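NolR (Sinorhizobium fredii, PDB 4OMZ) probably binds DNA as an ArsR-family winged helix-turn-helix transcription factor that regulates rhizobial nodulation and symbiosis genes. Local coordinates at residues Leu38-Ala44 / Thr80-Ser85. Coordinates in Å, arbitrary orientation, origin at the centre of the assembly. Residue numbers count along the deposited sequence, not the author numbering.
Sequences LVKEEMA and TIYYSS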
# COMPACT_ATOMS: atom_id res chain seq x y z
N LEU A 38 -0.09 -16.26 -5.11
CA LEU A 38 -0.90 -16.98 -4.13
C LEU A 38 -2.39 -16.76 -4.34
O LEU A 38 -3.21 -17.58 -3.93
CB LEU A 38 -0.51 -16.56 -2.71
CG LEU A 38 0.86 -17.05 -2.25
CD1 LEU A 38 1.05 -16.80 -0.77
CD2 LEU A 38 0.99 -18.53 -2.57
N VAL A 39 -2.76 -15.64 -4.96
CA VAL A 39 -4.16 -15.43 -5.29
C VAL A 39 -4.55 -16.35 -6.44
O VAL A 39 -5.67 -16.86 -6.46
CB VAL A 39 -4.47 -13.96 -5.66
CG1 VAL A 39 -5.67 -13.87 -6.58
CG2 VAL A 39 -4.70 -13.13 -4.41
N LYS A 40 -3.63 -16.63 -7.35
CA LYS A 40 -4.10 -17.39 -8.51
C LYS A 40 -3.76 -18.88 -8.43
O LYS A 40 -4.22 -19.66 -9.27
CB LYS A 40 -3.54 -16.82 -9.82
CG LYS A 40 -2.98 -15.43 -9.74
CD LYS A 40 -4.08 -14.38 -9.78
CE LYS A 40 -3.56 -13.02 -10.23
NZ LYS A 40 -3.37 -12.97 -11.71
N GLU A 41 -3.01 -19.29 -7.41
CA GLU A 41 -2.70 -20.72 -7.24
C GLU A 41 -2.13 -21.07 -5.85
O GLU A 41 -1.53 -20.23 -5.19
CB GLU A 41 -1.75 -21.12 -8.36
CG GLU A 41 -0.61 -20.11 -8.53
CD GLU A 41 0.26 -20.33 -9.75
OE1 GLU A 41 0.36 -21.48 -10.24
OE2 GLU A 41 0.84 -19.33 -10.23
N GLU A 42 -2.31 -22.33 -5.44
CA GLU A 42 -1.60 -22.89 -4.28
C GLU A 42 -0.15 -23.25 -4.59
O GLU A 42 0.14 -23.77 -5.67
CB GLU A 42 -2.27 -24.17 -3.76
CG GLU A 42 -3.58 -24.02 -3.03
CD GLU A 42 -3.95 -25.32 -2.33
OE1 GLU A 42 -4.13 -26.35 -3.02
OE2 GLU A 42 -4.07 -25.32 -1.08
N MET A 43 0.74 -22.97 -3.65
CA MET A 43 2.15 -23.33 -3.83
C MET A 43 2.84 -23.77 -2.55
O MET A 43 2.63 -23.20 -1.48
CB MET A 43 2.94 -22.16 -4.42
CG MET A 43 2.58 -21.83 -5.85
SD MET A 43 3.75 -20.70 -6.58
CE MET A 43 2.60 -19.56 -7.32
N ALA A 44 3.67 -24.80 -2.68
CA ALA A 44 4.56 -25.17 -1.61
C ALA A 44 5.63 -24.10 -1.60
O ALA A 44 5.89 -23.47 -2.63
CB ALA A 44 5.15 -26.55 -1.81
N THR A 80 4.50 -30.88 4.25
CA THR A 80 4.61 -29.86 3.22
C THR A 80 3.51 -28.84 3.45
O THR A 80 2.33 -29.18 3.57
CB THR A 80 4.48 -30.45 1.81
OG1 THR A 80 5.45 -31.49 1.63
CG2 THR A 80 4.69 -29.38 0.74
N ILE A 81 3.90 -27.57 3.52
CA ILE A 81 2.93 -26.50 3.68
C ILE A 81 2.61 -25.87 2.33
O ILE A 81 3.51 -25.52 1.57
CB ILE A 81 3.43 -25.42 4.66
CG1 ILE A 81 3.80 -26.04 6.01
CG2 ILE A 81 2.37 -24.34 4.85
CD1 ILE A 81 2.63 -26.62 6.78
N TYR A 82 1.32 -25.74 2.05
CA TYR A 82 0.85 -25.08 0.85
C TYR A 82 0.18 -23.78 1.23
O TYR A 82 -0.76 -23.76 2.02
CB TYR A 82 -0.12 -25.97 0.06
CG TYR A 82 0.54 -27.18 -0.56
CD1 TYR A 82 1.21 -27.07 -1.78
CD2 TYR A 82 0.50 -28.42 0.06
CE1 TYR A 82 1.82 -28.17 -2.36
CE2 TYR A 82 1.11 -29.52 -0.51
CZ TYR A 82 1.76 -29.39 -1.72
OH TYR A 82 2.37 -30.48 -2.30
N TYR A 83 0.68 -22.69 0.65
CA TYR A 83 0.18 -21.35 0.92
C TYR A 83 -0.80 -20.90 -0.15
O TYR A 83 -0.66 -21.25 -1.32
CB TYR A 83 1.33 -20.35 1.01
CG TYR A 83 2.09 -20.40 2.31
CD1 TYR A 83 3.05 -21.38 2.55
CD2 TYR A 83 1.86 -19.45 3.30
CE1 TYR A 83 3.75 -21.41 3.74
CE2 TYR A 83 2.56 -19.48 4.49
CZ TYR A 83 3.50 -20.46 4.71
OH TYR A 83 4.19 -20.48 5.90
N SER A 84 -1.80 -20.12 0.25
CA SER A 84 -2.70 -19.49 -0.71
C SER A 84 -3.19 -18.18 -0.12
O SER A 84 -2.92 -17.89 1.04
CB SER A 84 -3.88 -20.41 -1.04
OG SER A 84 -4.55 -20.83 0.14
N SER A 85 -3.88 -17.38 -0.92
CA SER A 85 -4.56 -16.22 -0.37
C SER A 85 -5.96 -16.08 -0.91
O SER A 85 -6.17 -16.00 -2.12
CB SER A 85 -3.78 -14.94 -0.66
OG SER A 85 -4.42 -13.84 -0.05
O HOH W 1 -7.84 -17.82 -4.39
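Start at T80, where the returning strand of the wing hairpin comes in: its CG2 lies 3.8 Å from CB of A44. One residue on, the carbonyl of I81 receives a CA-H...O contact, A44 CA to I81 O at 3.4 Å. Y82 then lays its ring beside the same alanine, CE1 3.7 Å from A44 CB, on the sheet face away from the core. Y83 pairs with M43 as an antiparallel hydrogen-bonded pair, Y83 N to M43 O at 2.9 Å and M43 N to Y83 O at 3.2 Å, and both side chains drop to the buried face, where L38 CD1 reaches Y83 CB at 4.0 Å. S84 meets E42, whose CG packs against its CB at 4.1 Å, while the carboxylate of E42 goes on to a salt bridge with R75. S85 ends the run on the helix terminus, its N donating to L38 O at 3.1 Å; a water held by V39 O also gives a weak bond to S85 O. Strand 80-84 is thus the middle strand of the winged-helix sheet, between the short 43-44 and its hairpin partner 73-77, with helix 29-40 beside its end and helix 45-51 under L38, M43 and Y83.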